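Local atomic coordinates of Phikz039 (Pseudomonas phage phikz, PDB entry 3ZBQ), a protein that is known as PhuZ, a phage tubulin-like protein, and carries guanosine-5'-diphosphate bound in a pocket of its fold. Residues 5-10 with 191-196; 126-131 with 161-166; 219-224 with 283-288; 224-229 with 276-281; 239-244 with 258-263. All coordinates share one frame; numbering follows the deposited sequence.

Contact 1 (5-10 with 191-196)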
# COMPACT_ATOMS: atom_id res chain seq x y z
N VAL A 5 -20.17 -3.03 -4.26
CA VAL A 5 -19.40 -4.05 -4.96
C VAL A 5 -18.71 -4.95 -3.92
O VAL A 5 -18.52 -4.53 -2.78
CB VAL A 5 -18.36 -3.43 -5.92
CG1 VAL A 5 -19.07 -2.65 -7.02
CG2 VAL A 5 -17.39 -2.53 -5.16
N LYS A 6 -18.37 -6.17 -4.31
CA LYS A 6 -17.70 -7.09 -3.39
C LYS A 6 -16.31 -6.59 -3.00
O LYS A 6 -15.93 -6.60 -1.83
CB LYS A 6 -17.61 -8.49 -3.99
CG LYS A 6 -18.98 -9.13 -4.24
CD LYS A 6 -18.85 -10.48 -4.91
CE LYS A 6 -20.23 -11.08 -5.18
NZ LYS A 6 -20.12 -12.49 -5.65
N THR A 7 -15.55 -6.14 -4.00
CA THR A 7 -14.21 -5.63 -3.75
C THR A 7 -13.96 -4.42 -4.63
O THR A 7 -14.06 -4.52 -5.86
CB THR A 7 -13.14 -6.69 -4.07
OG1 THR A 7 -13.35 -7.87 -3.28
CG2 THR A 7 -11.75 -6.14 -3.80
N ARG A 8 -13.67 -3.27 -4.02
CA ARG A 8 -13.22 -2.09 -4.76
C ARG A 8 -11.71 -2.01 -4.65
O ARG A 8 -11.14 -2.10 -3.55
CB ARG A 8 -13.84 -0.80 -4.19
CG ARG A 8 -13.49 0.49 -4.96
CD ARG A 8 -14.31 0.63 -6.25
NE ARG A 8 -15.73 0.84 -5.97
CZ ARG A 8 -16.70 0.72 -6.87
NH1 ARG A 8 -16.41 0.38 -8.12
NH2 ARG A 8 -17.97 0.92 -6.52
N ILE A 9 -11.03 -1.85 -5.78
CA ILE A 9 -9.60 -1.66 -5.74
C ILE A 9 -9.27 -0.24 -6.16
O ILE A 9 -9.74 0.23 -7.19
CB ILE A 9 -8.87 -2.66 -6.65
CG1 ILE A 9 -9.35 -4.09 -6.36
CG2 ILE A 9 -7.38 -2.52 -6.47
CD1 ILE A 9 -8.63 -5.19 -7.18
N TYR A 10 -8.50 0.46 -5.32
CA TYR A 10 -8.08 1.83 -5.59
C TYR A 10 -6.61 1.85 -5.96
O TYR A 10 -5.74 1.59 -5.10
CB TYR A 10 -8.29 2.71 -4.34
CG TYR A 10 -9.72 2.80 -3.83
CD1 TYR A 10 -10.24 1.82 -2.99
CD2 TYR A 10 -10.52 3.88 -4.15
CE1 TYR A 10 -11.54 1.91 -2.51
CE2 TYR A 10 -11.82 3.98 -3.68
CZ TYR A 10 -12.32 2.99 -2.86
OH TYR A 10 -13.62 3.09 -2.40
N ILE A 191 -9.88 -13.40 -5.05
CA ILE A 191 -10.50 -14.71 -4.77
C ILE A 191 -10.99 -14.80 -3.32
O ILE A 191 -12.14 -15.21 -3.06
CB ILE A 191 -9.51 -15.87 -5.06
CG1 ILE A 191 -9.19 -15.96 -6.56
CG2 ILE A 191 -10.06 -17.21 -4.56
CD1 ILE A 191 -8.06 -16.93 -6.89
N LEU A 192 -10.13 -14.44 -2.37
CA LEU A 192 -10.50 -14.49 -0.95
C LEU A 192 -11.79 -13.74 -0.68
O LEU A 192 -12.65 -14.21 0.07
CB LEU A 192 -9.39 -13.93 -0.06
CG LEU A 192 -9.72 -13.92 1.45
CD1 LEU A 192 -9.95 -15.34 1.96
CD2 LEU A 192 -8.62 -13.21 2.26
N PHE A 193 -11.94 -12.59 -1.33
CA PHE A 193 -13.05 -11.68 -1.06
C PHE A 193 -14.27 -11.89 -1.98
O PHE A 193 -15.23 -11.12 -1.91
CB PHE A 193 -12.57 -10.23 -1.23
CG PHE A 193 -11.49 -9.80 -0.27
CD1 PHE A 193 -11.39 -10.37 1.00
CD2 PHE A 193 -10.59 -8.80 -0.63
CE1 PHE A 193 -10.40 -9.96 1.89
CE2 PHE A 193 -9.60 -8.38 0.27
CZ PHE A 193 -9.50 -8.95 1.52
N ASN A 194 -14.24 -12.90 -2.84
CA ASN A 194 -15.26 -12.97 -3.89
C ASN A 194 -16.65 -13.48 -3.42
O ASN A 194 -17.61 -13.52 -4.21
CB ASN A 194 -14.75 -13.73 -5.13
CG ASN A 194 -14.68 -15.25 -4.94
OD1 ASN A 194 -15.24 -15.81 -4.00
ND2 ASN A 194 -14.00 -15.92 -5.87
N GLN A 195 -16.73 -13.85 -2.15
CA GLN A 195 -17.99 -14.24 -1.50
C GLN A 195 -18.60 -15.54 -2.04
O GLN A 195 -19.77 -15.84 -1.76
CB GLN A 195 -18.99 -13.08 -1.53
CG GLN A 195 -18.52 -11.83 -0.78
CD GLN A 195 -19.51 -10.68 -0.87
OE1 GLN A 195 -20.70 -10.89 -1.13
NE2 GLN A 195 -19.01 -9.46 -0.66
N GLU A 196 -17.80 -16.32 -2.78
CA GLU A 196 -18.28 -17.58 -3.35
C GLU A 196 -17.95 -18.83 -2.54
O GLU A 196 -18.33 -19.94 -2.91
CB GLU A 196 -17.72 -17.79 -4.76
CG GLU A 196 -18.12 -16.73 -5.78
CD GLU A 196 -17.32 -16.83 -7.07
OE1 GLU A 196 -16.55 -17.81 -7.23
OE2 GLU A 196 -17.46 -15.94 -7.92
O HOH W 1 -16.04 -9.07 -0.35
O HOH W 2 -18.12 -13.60 -6.98
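Phe193, at the C-terminal end of helix 175-192, meets Thr7 at the start of strand 7-12. The two side chains cross at about a right angle: Thr7 OG1 lies near the plane of the ring at its edge, 3.2 Å from Phe193 CB. Thr7 chi1 of -59° sets OG1 anti to the carbonyl carbon, and the hydroxyl bonds Thr97 OG1, a way for a small polar residue to be buried beside an aromatic. The backbone of Phe193 is tied in by water 1, which donates to Phe193 O and to Lys6 O. Next, Asn194 O accepts a bond of 3.1 Å from Lys6 NZ, at the end of a chain extended beyond CG, while Asn194 OD1 takes the backbone N of Glu196 in an Asx turn. Gln195 leaves the helical conformation with positive phi. Its side chain crosses that of Lys6 at a slant, NE2 being 3.6 Å from Lys6 CG, and NE2 bonds both water 1 and Asp96 OD2. Glu196 OE2 stands 4.9 Å from Lys6 NZ, bridged by water 2, which also donates to Asn194 O. A lysine suits this exposed margin: its ammonium binds a carbonyl and a water, and the nearby carboxylate would be expected to steady its positive charge.

Contact 2 (126-131 with 161-166)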
# COMPACT_ATOMS: atom_id res chain seq x y z
N VAL A 126 -13.59 -2.36 5.54
CA VAL A 126 -12.51 -3.33 5.60
C VAL A 126 -11.55 -3.03 4.46
O VAL A 126 -11.93 -2.99 3.28
CB VAL A 126 -13.06 -4.75 5.41
CG1 VAL A 126 -11.93 -5.76 5.24
CG2 VAL A 126 -13.96 -5.12 6.59
N VAL A 127 -10.29 -2.80 4.82
CA VAL A 127 -9.31 -2.29 3.87
C VAL A 127 -7.98 -3.03 4.00
O VAL A 127 -7.51 -3.30 5.11
CB VAL A 127 -9.03 -0.78 4.10
CG1 VAL A 127 -8.12 -0.21 2.98
CG2 VAL A 127 -10.33 0.02 4.19
N VAL A 128 -7.37 -3.35 2.86
CA VAL A 128 -6.00 -3.85 2.85
C VAL A 128 -5.18 -2.99 1.88
O VAL A 128 -5.69 -2.61 0.83
CB VAL A 128 -5.95 -5.32 2.38
CG1 VAL A 128 -4.52 -5.76 2.11
CG2 VAL A 128 -6.60 -6.22 3.43
N SER A 129 -3.95 -2.67 2.24
CA SER A 129 -3.06 -1.94 1.34
C SER A 129 -2.00 -2.86 0.78
O SER A 129 -1.41 -3.68 1.50
CB SER A 129 -2.37 -0.78 2.06
OG SER A 129 -3.27 0.31 2.24
N VAL A 130 -1.73 -2.70 -0.52
CA VAL A 130 -0.60 -3.38 -1.15
C VAL A 130 0.40 -2.28 -1.53
O VAL A 130 0.08 -1.39 -2.33
CB VAL A 130 -1.05 -4.23 -2.36
CG1 VAL A 130 0.15 -4.94 -2.97
CG2 VAL A 130 -2.10 -5.28 -1.92
N VAL A 131 1.57 -2.31 -0.91
CA VAL A 131 2.50 -1.17 -0.97
C VAL A 131 3.92 -1.56 -1.35
O VAL A 131 4.31 -2.73 -1.21
CB VAL A 131 2.50 -0.38 0.37
CG1 VAL A 131 1.07 0.00 0.76
CG2 VAL A 131 3.14 -1.21 1.50
N PRO A 161 -6.55 -1.07 12.97
CA PRO A 161 -5.20 -1.40 12.50
C PRO A 161 -5.11 -1.32 10.98
O PRO A 161 -5.95 -1.87 10.27
CB PRO A 161 -5.01 -2.85 12.97
CG PRO A 161 -5.95 -2.99 14.14
CD PRO A 161 -7.15 -2.17 13.75
N MET A 162 -4.10 -0.62 10.48
CA MET A 162 -3.93 -0.53 9.05
C MET A 162 -3.15 -1.74 8.58
O MET A 162 -2.04 -2.00 9.05
CB MET A 162 -3.19 0.77 8.68
CG MET A 162 -3.07 0.94 7.22
SD MET A 162 -2.53 2.58 6.78
CE MET A 162 -2.42 2.32 5.02
N ILE A 163 -3.74 -2.50 7.66
CA ILE A 163 -3.15 -3.74 7.18
C ILE A 163 -2.36 -3.45 5.92
O ILE A 163 -2.91 -2.97 4.92
CB ILE A 163 -4.25 -4.78 6.85
CG1 ILE A 163 -5.09 -5.11 8.08
CG2 ILE A 163 -3.63 -6.05 6.24
CD1 ILE A 163 -6.39 -5.80 7.75
N ILE A 164 -1.06 -3.77 5.95
CA ILE A 164 -0.23 -3.57 4.77
C ILE A 164 0.39 -4.89 4.29
O ILE A 164 0.90 -5.69 5.09
CB ILE A 164 0.86 -2.49 5.00
CG1 ILE A 164 1.92 -2.98 5.98
CG2 ILE A 164 0.24 -1.19 5.50
CD1 ILE A 164 3.18 -2.10 6.02
N ASN A 165 0.29 -5.11 2.99
CA ASN A 165 0.99 -6.19 2.32
C ASN A 165 2.21 -5.56 1.66
O ASN A 165 2.07 -4.77 0.71
CB ASN A 165 0.06 -6.86 1.30
CG ASN A 165 0.75 -7.91 0.47
OD1 ASN A 165 1.05 -7.69 -0.70
ND2 ASN A 165 1.01 -9.07 1.07
N TYR A 166 3.39 -5.87 2.18
CA TYR A 166 4.60 -5.10 1.88
C TYR A 166 5.53 -5.74 0.86
O TYR A 166 5.85 -6.93 0.94
CB TYR A 166 5.37 -4.81 3.18
CG TYR A 166 6.67 -4.06 2.92
CD1 TYR A 166 6.66 -2.70 2.65
CD2 TYR A 166 7.90 -4.72 2.95
CE1 TYR A 166 7.84 -2.00 2.41
CE2 TYR A 166 9.09 -4.04 2.71
CZ TYR A 166 9.05 -2.68 2.45
OH TYR A 166 10.23 -2.00 2.20
O HOH W 3 -6.10 -1.51 6.51
O HOH W 4 -4.44 -0.67 4.64
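Ser129 and Ile164 lie side by side in neighbouring parallel strands, and from here onward the pairing is tight. Ser129 N donates to Ile163 O at 2.9 Å, Ser129 O accepts from Asn165 N at 2.7 Å, and Asn165 O receives Val131 N at 3.0 Å; all three bonds are close to straight. Val130 and Asn165 run alongside, pointing the same way, with Val130 CG1 3.7 Å from Asn165 OD1, an amide oxygen that bonds His167. On the other face Val131 CG2 touches the edge of the Tyr166 ring at CD1, 4.0 Å away. Toward Val127 the strands spread apart. Water 3 fills in for a direct backbone bond there, donating to Val127 O and accepting from Ile163 N, and water 4 links Ile163 O with Ser129 OG, which also bonds Tyr102 OH. Beta-branched valines and isoleucines suit extended, buried strands; helices 109-122 and 138-158 pack on the face of Ser129 and Ile164. Helix 138-158 joins the pair as a beta-alpha-beta crossover, the building unit of the nucleotide-binding domain in the tubulin family.

Contact 3 (219-224 with 283-288)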
# COMPACT_ATOMS: atom_id res chain seq x y z
N VAL A 219 -3.70 -1.06 18.71
CA VAL A 219 -4.23 -0.61 17.43
C VAL A 219 -3.10 0.09 16.69
O VAL A 219 -2.75 1.23 16.99
CB VAL A 219 -5.45 0.31 17.60
CG1 VAL A 219 -5.88 0.88 16.25
CG2 VAL A 219 -6.61 -0.48 18.23
N GLN A 220 -2.51 -0.63 15.74
CA GLN A 220 -1.28 -0.18 15.09
C GLN A 220 -1.14 -0.88 13.75
O GLN A 220 -1.95 -1.73 13.41
CB GLN A 220 -0.07 -0.50 15.98
CG GLN A 220 0.18 -1.99 16.09
CD GLN A 220 1.35 -2.34 17.00
OE1 GLN A 220 1.95 -1.47 17.63
NE2 GLN A 220 1.68 -3.62 17.07
N THR A 221 -0.11 -0.53 12.98
CA THR A 221 0.10 -1.16 11.68
C THR A 221 0.34 -2.66 11.85
O THR A 221 1.07 -3.09 12.76
CB THR A 221 1.29 -0.55 10.92
OG1 THR A 221 1.22 0.88 11.01
CG2 THR A 221 1.26 -0.95 9.45
N VAL A 222 -0.29 -3.45 10.99
CA VAL A 222 -0.02 -4.87 10.96
C VAL A 222 0.32 -5.29 9.55
O VAL A 222 0.02 -4.59 8.58
CB VAL A 222 -1.22 -5.67 11.51
CG1 VAL A 222 -1.36 -5.41 13.00
CG2 VAL A 222 -2.49 -5.29 10.76
N GLN A 223 1.00 -6.43 9.42
CA GLN A 223 1.44 -6.87 8.11
C GLN A 223 0.68 -8.11 7.61
O GLN A 223 0.46 -9.06 8.36
CB GLN A 223 2.95 -7.13 8.13
CG GLN A 223 3.54 -7.46 6.77
CD GLN A 223 5.04 -7.24 6.74
OE1 GLN A 223 5.61 -6.66 7.66
NE2 GLN A 223 5.68 -7.71 5.68
N LEU A 224 0.27 -8.07 6.34
CA LEU A 224 -0.44 -9.18 5.73
C LEU A 224 0.50 -10.00 4.86
O LEU A 224 1.15 -9.47 3.96
CB LEU A 224 -1.60 -8.68 4.87
CG LEU A 224 -2.21 -9.73 3.94
CD1 LEU A 224 -2.95 -10.78 4.79
CD2 LEU A 224 -3.16 -9.06 2.98
N LEU A 283 4.59 -8.30 14.22
CA LEU A 283 6.04 -8.28 14.42
C LEU A 283 6.83 -7.90 13.18
O LEU A 283 7.84 -7.21 13.27
CB LEU A 283 6.51 -9.65 14.92
CG LEU A 283 7.93 -9.70 15.47
CD1 LEU A 283 8.07 -8.74 16.65
CD2 LEU A 283 8.29 -11.12 15.88
N SER A 284 6.36 -8.35 12.02
CA SER A 284 7.11 -8.19 10.78
C SER A 284 7.29 -6.72 10.41
O SER A 284 8.23 -6.38 9.68
CB SER A 284 6.43 -8.95 9.64
OG SER A 284 6.50 -10.35 9.86
N ILE A 285 6.41 -5.86 10.90
CA ILE A 285 6.53 -4.41 10.66
C ILE A 285 7.89 -3.88 11.15
O ILE A 285 8.49 -2.99 10.52
CB ILE A 285 5.38 -3.61 11.32
CG1 ILE A 285 4.05 -3.92 10.64
CG2 ILE A 285 5.65 -2.11 11.29
CD1 ILE A 285 4.09 -3.74 9.13
N GLU A 286 8.37 -4.43 12.26
CA GLU A 286 9.68 -4.05 12.80
C GLU A 286 10.82 -4.27 11.81
O GLU A 286 11.79 -3.49 11.77
CB GLU A 286 9.96 -4.81 14.11
CG GLU A 286 11.41 -4.78 14.60
CD GLU A 286 11.91 -3.38 14.92
OE1 GLU A 286 11.08 -2.47 15.16
OE2 GLU A 286 13.15 -3.18 14.92
N ASP A 287 10.72 -5.32 10.99
CA ASP A 287 11.75 -5.58 9.99
C ASP A 287 11.84 -4.47 8.94
O ASP A 287 12.94 -4.11 8.48
CB ASP A 287 11.53 -6.93 9.31
CG ASP A 287 11.65 -8.09 10.26
OD1 ASP A 287 12.32 -7.94 11.31
OD2 ASP A 287 11.06 -9.15 9.96
N ILE A 288 10.68 -3.93 8.56
CA ILE A 288 10.63 -2.79 7.65
C ILE A 288 11.26 -1.56 8.30
O ILE A 288 12.08 -0.87 7.69
CB ILE A 288 9.19 -2.44 7.24
CG1 ILE A 288 8.45 -3.68 6.72
CG2 ILE A 288 9.18 -1.34 6.18
CD1 ILE A 288 6.98 -3.42 6.36
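The flat carboxamide of Gln223 reaches from strand 222-227 to the first turn of helix 284-304, with Ser284 CB on one side of its plane and the CD1 methyls of Ile285 and Ile288 on the other. This is strand-to-helix packing in the C-terminal region of the tubulin-like fold: the long helix follows strand 275-281, and the axes of strand 222-224 and helix 284-288 stand 96° apart with a closest approach of 8.1 Å. Which end of the amide is oxygen is doubtful, but its carbon is secure, and Gln223 CD lies 3.6 Å from Ser284 CB. CG of Gln223 is anti to the backbone N (chi1 -174°), and the chain continues extended toward the helix. A long chain suits the span between strand and helix. Ile285 touches both Gln223 and Thr221, its CD1 3.7 Å from Gln223 CB and its CG1 3.8 Å from Thr221 O. The Thr221 hydroxyl bonds Glu152, while the Thr221 and Ile285 side chains cross at about a right angle, Thr221 CG2 4.0 Å from Ile285 CD1.

Contact 4 (224-229 with 276-281)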
# COMPACT_ATOMS: atom_id res chain seq x y z
N LEU A 224 0.27 -8.07 6.34
CA LEU A 224 -0.44 -9.18 5.73
C LEU A 224 0.50 -10.00 4.86
O LEU A 224 1.15 -9.47 3.96
CB LEU A 224 -1.60 -8.68 4.87
CG LEU A 224 -2.21 -9.73 3.94
CD1 LEU A 224 -2.95 -10.78 4.79
CD2 LEU A 224 -3.16 -9.06 2.98
N HIS A 225 0.56 -11.29 5.16
CA HIS A 225 1.37 -12.22 4.39
C HIS A 225 0.48 -13.18 3.62
O HIS A 225 -0.29 -13.95 4.21
CB HIS A 225 2.29 -13.02 5.33
CG HIS A 225 3.09 -12.17 6.27
ND1 HIS A 225 4.38 -11.77 5.99
CD2 HIS A 225 2.79 -11.65 7.48
CE1 HIS A 225 4.84 -11.04 6.99
NE2 HIS A 225 3.89 -10.95 7.91
N VAL A 226 0.57 -13.14 2.29
CA VAL A 226 -0.18 -14.07 1.46
C VAL A 226 0.67 -15.31 1.22
O VAL A 226 1.73 -15.24 0.60
CB VAL A 226 -0.60 -13.44 0.12
CG1 VAL A 226 -1.37 -14.45 -0.73
CG2 VAL A 226 -1.46 -12.20 0.36
N CYS A 227 0.20 -16.45 1.73
CA CYS A 227 0.99 -17.69 1.72
C CYS A 227 0.30 -18.74 0.86
O CYS A 227 -0.90 -18.95 0.98
CB CYS A 227 1.15 -18.23 3.14
SG CYS A 227 1.81 -17.02 4.33
N PHE A 228 1.07 -19.41 0.00
CA PHE A 228 0.47 -20.33 -0.97
C PHE A 228 0.58 -21.82 -0.62
O PHE A 228 0.15 -22.68 -1.40
CB PHE A 228 0.99 -20.04 -2.38
CG PHE A 228 0.62 -18.68 -2.87
CD1 PHE A 228 -0.65 -18.42 -3.36
CD2 PHE A 228 1.53 -17.63 -2.79
CE1 PHE A 228 -1.00 -17.16 -3.80
CE2 PHE A 228 1.19 -16.36 -3.22
CZ PHE A 228 -0.07 -16.13 -3.74
N ASP A 229 1.12 -22.10 0.56
CA ASP A 229 1.04 -23.45 1.14
C ASP A 229 1.10 -23.41 2.68
O ASP A 229 1.28 -22.34 3.27
CB ASP A 229 2.13 -24.37 0.56
CG ASP A 229 3.54 -23.88 0.84
OD1 ASP A 229 3.77 -23.16 1.83
OD2 ASP A 229 4.45 -24.23 0.05
N MET A 276 -4.68 -21.62 0.47
CA MET A 276 -4.08 -20.28 0.53
C MET A 276 -4.34 -19.71 1.91
O MET A 276 -5.41 -19.91 2.48
CB MET A 276 -4.68 -19.34 -0.51
CG MET A 276 -4.24 -19.56 -1.94
SD MET A 276 -4.69 -18.15 -2.97
CE MET A 276 -6.47 -18.13 -2.80
N HIS A 277 -3.36 -19.00 2.45
CA HIS A 277 -3.49 -18.42 3.78
C HIS A 277 -3.17 -16.95 3.75
O HIS A 277 -2.23 -16.50 3.10
CB HIS A 277 -2.57 -19.12 4.78
CG HIS A 277 -2.74 -20.61 4.80
ND1 HIS A 277 -3.79 -21.22 5.46
CD2 HIS A 277 -2.04 -21.60 4.20
CE1 HIS A 277 -3.71 -22.53 5.28
NE2 HIS A 277 -2.65 -22.78 4.53
N PHE A 278 -3.98 -16.18 4.47
CA PHE A 278 -3.80 -14.74 4.50
C PHE A 278 -3.54 -14.40 5.94
O PHE A 278 -4.46 -14.34 6.75
CB PHE A 278 -5.06 -14.08 3.94
CG PHE A 278 -5.34 -14.47 2.51
CD1 PHE A 278 -5.98 -15.67 2.21
CD2 PHE A 278 -4.94 -13.65 1.46
CE1 PHE A 278 -6.23 -16.05 0.89
CE2 PHE A 278 -5.18 -14.03 0.13
CZ PHE A 278 -5.83 -15.22 -0.15
N VAL A 279 -2.26 -14.24 6.27
CA VAL A 279 -1.83 -14.22 7.67
C VAL A 279 -1.45 -12.82 8.09
O VAL A 279 -0.54 -12.24 7.51
CB VAL A 279 -0.62 -15.15 7.90
CG1 VAL A 279 -0.31 -15.23 9.40
CG2 VAL A 279 -0.90 -16.54 7.35
N ILE A 280 -2.14 -12.30 9.10
CA ILE A 280 -1.85 -10.97 9.63
C ILE A 280 -1.03 -11.10 10.92
O ILE A 280 -1.43 -11.80 11.84
CB ILE A 280 -3.14 -10.18 9.92
CG1 ILE A 280 -3.93 -9.94 8.63
CG2 ILE A 280 -2.84 -8.84 10.58
CD1 ILE A 280 -5.30 -9.29 8.85
N ASN A 281 0.13 -10.45 10.97
CA ASN A 281 0.89 -10.35 12.22
C ASN A 281 1.36 -8.91 12.45
O ASN A 281 1.15 -8.05 11.61
CB ASN A 281 2.06 -11.35 12.26
CG ASN A 281 3.28 -10.89 11.45
OD1 ASN A 281 3.17 -10.02 10.58
ND2 ASN A 281 4.43 -11.50 11.71
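His225 turns CG anti to the carbonyl carbon (chi1 -52°), while Asn281 holds CG in the crowded position between the backbone N and the carbonyl carbon (chi1 78°), and the two ends meet. His225 NE2 donates to Asn281 OD1 at 2.9 Å, with the oxygen in the ring plane but the donor 53° above the amide plane. Asn281 ND2 bonds Leu237 O and Ser284 OG, fixing the rotation of the amide. Behind this pair, two antiparallel strands form hydrogen-bonded pairs at His225-Val279 and Cys227-His277, each closed by two backbone bonds. The non-hydrogen-bonded pairs, Leu224-Ile280 and Val226-Phe278, put their side chains on the face against helix 175-192, where Val226 lies alongside the Phe278 ring, CG2 3.9 Å from CD2. On the other face Cys227 SG rests 4.1 Å from Val279 CG2, a compact, weakly polar sulfur suited to packing on Val279 and on Ala233 of helix 230-234. At the far end Met276 SD approaches Phe228 CE1 at 3.9 Å, an oblique Met-aromatic contact. The chemistry thus divides by face: hydrocarbon against helix 175-192, and on the side of His225 a histidine whose donated proton would tend to keep its ring oriented.

Contact 5 (239-244 with 258-263)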
# COMPACT_ATOMS: atom_id res chain seq x y z
N PRO A 239 1.44 -14.97 14.69
CA PRO A 239 0.30 -14.56 13.87
C PRO A 239 -0.87 -14.07 14.73
O PRO A 239 -1.19 -14.68 15.76
CB PRO A 239 -0.09 -15.84 13.12
CG PRO A 239 0.40 -16.96 14.00
CD PRO A 239 1.66 -16.43 14.64
N ILE A 240 -1.51 -12.99 14.29
CA ILE A 240 -2.66 -12.43 15.00
C ILE A 240 -3.99 -12.97 14.45
O ILE A 240 -4.84 -13.46 15.20
CB ILE A 240 -2.67 -10.89 14.92
CG1 ILE A 240 -1.42 -10.33 15.62
CG2 ILE A 240 -3.96 -10.32 15.52
CD1 ILE A 240 -1.10 -8.86 15.27
N SER A 241 -4.15 -12.89 13.14
CA SER A 241 -5.41 -13.21 12.49
C SER A 241 -5.16 -13.91 11.16
O SER A 241 -4.39 -13.42 10.33
CB SER A 241 -6.24 -11.94 12.28
OG SER A 241 -7.56 -12.24 11.86
N ILE A 242 -5.79 -15.06 10.96
CA ILE A 242 -5.55 -15.82 9.74
C ILE A 242 -6.85 -16.19 9.04
O ILE A 242 -7.81 -16.64 9.69
CB ILE A 242 -4.69 -17.09 9.99
CG1 ILE A 242 -4.44 -17.82 8.67
CG2 ILE A 242 -5.36 -18.02 11.00
CD1 ILE A 242 -3.41 -18.94 8.78
N ALA A 243 -6.88 -15.98 7.73
CA ALA A 243 -7.97 -16.48 6.89
C ALA A 243 -7.41 -17.54 5.95
O ALA A 243 -6.47 -17.29 5.22
CB ALA A 243 -8.59 -15.35 6.08
N SER A 244 -8.03 -18.72 5.94
CA SER A 244 -7.53 -19.81 5.12
C SER A 244 -8.59 -20.31 4.14
O SER A 244 -9.76 -20.43 4.49
CB SER A 244 -7.05 -20.97 6.00
OG SER A 244 -6.00 -20.57 6.87
N VAL A 258 -3.16 -18.82 17.26
CA VAL A 258 -3.53 -17.59 16.57
C VAL A 258 -4.74 -16.99 17.28
O VAL A 258 -5.52 -17.73 17.91
CB VAL A 258 -3.79 -17.86 15.06
CG1 VAL A 258 -5.09 -18.63 14.84
CG2 VAL A 258 -3.79 -16.56 14.26
N LEU A 259 -4.91 -15.67 17.21
CA LEU A 259 -5.98 -15.03 17.97
C LEU A 259 -7.35 -15.17 17.29
O LEU A 259 -8.33 -15.53 17.93
CB LEU A 259 -5.68 -13.56 18.24
CG LEU A 259 -4.33 -13.31 18.94
CD1 LEU A 259 -4.16 -11.84 19.27
CD2 LEU A 259 -4.23 -14.15 20.21
N THR A 260 -7.39 -14.89 15.99
CA THR A 260 -8.58 -15.09 15.18
C THR A 260 -8.26 -15.98 13.98
O THR A 260 -7.22 -15.82 13.34
CB THR A 260 -9.19 -13.74 14.73
OG1 THR A 260 -9.80 -13.10 15.85
CG2 THR A 260 -10.23 -13.93 13.64
N ARG A 261 -9.13 -16.95 13.71
CA ARG A 261 -8.98 -17.80 12.53
C ARG A 261 -10.33 -17.92 11.83
O ARG A 261 -11.37 -18.15 12.47
CB ARG A 261 -8.43 -19.18 12.89
CG ARG A 261 -8.25 -20.14 11.69
CD ARG A 261 -7.50 -21.42 12.07
NE ARG A 261 -7.19 -22.23 10.89
CZ ARG A 261 -7.89 -23.28 10.47
NH1 ARG A 261 -8.97 -23.69 11.14
NH2 ARG A 261 -7.51 -23.93 9.38
N THR A 262 -10.32 -17.77 10.52
CA THR A 262 -11.53 -18.03 9.75
C THR A 262 -11.16 -18.83 8.51
O THR A 262 -10.05 -18.68 7.97
CB THR A 262 -12.27 -16.71 9.41
OG1 THR A 262 -13.59 -17.00 8.92
CG2 THR A 262 -11.51 -15.90 8.38
N THR A 263 -12.05 -19.72 8.08
CA THR A 263 -11.75 -20.58 6.93
C THR A 263 -12.88 -20.57 5.90
O THR A 263 -14.05 -20.37 6.25
CB THR A 263 -11.46 -22.04 7.34
OG1 THR A 263 -12.67 -22.68 7.76
CG2 THR A 263 -10.44 -22.09 8.45
O HOH W 5 -5.27 -21.95 8.97
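A classic beta bulge marks the start of this parallel strand pair at the outer margin of the sheet, Ile240 and Ser241 both facing Ile280 of the neighbouring strand 275-281. Across the pair, Ile240 O accepts from Thr260 N at 3.0 Å and, weakly, from Leu259 N. Regular parallel bonding follows, Ile242 N to Thr260 O, Thr262 N to Ile242 O and Ser244 N to Thr262 O, each about 2.9 Å. Val258 sets CG2 3.4 Å from Ile240 O and CG1 against the CG2 methyl of Ile242. Ile242 and Arg261 lie side by side, pointing the same way, with Ile242 CG2 3.7 Å from Arg261 CG, so the arginine methylenes pack against that methyl. The extended arginine carries its guanidinium to Asp252, a salt bridge through NH2. NE meanwhile donates to water 5, which lies in the guanidinium plane at the edge and bonds Ser244 OG, itself bonded to His277 ND1. Thr263 CG2 lies over one guanidinium face, offset toward its rim. On the opposite side of the sheet Thr262 CG2 sits 3.8 Å from Ala243 CB, and both residues touch Trp208. Threonines fit this margin because they are beta-branched yet have hydroxyls for polar partners: Thr260 binds His215 and Thr263 binds Asp252. The edge strand thus combines backbone bonding and packed methyls with polar ends that each find a partner.

All five contacts reach one mixed sheet. Contact 2 is the core, its centre about 6 Å from that of the chain, and its side chains are mostly aliphatic, with Ser129, Asn165 and two bridging waters among them. Contacts 3 and 4 share Leu224 and strand 222-227, which joins contact 2 through Leu224 N to Ile164 O; contact 3 meets a helix by side chains, contact 4 a strand by backbone bonds. Contact 5 lies farther out, about 21 Å from the chain centre, and is nested within the loop closed by contact 4, to which it is tied by Ser244 OG and His277 ND1. Contact 1, at the chain start and partly exposed, relies on a lysine and waters, yet Leu192 still packs on Phe278 of contact 4.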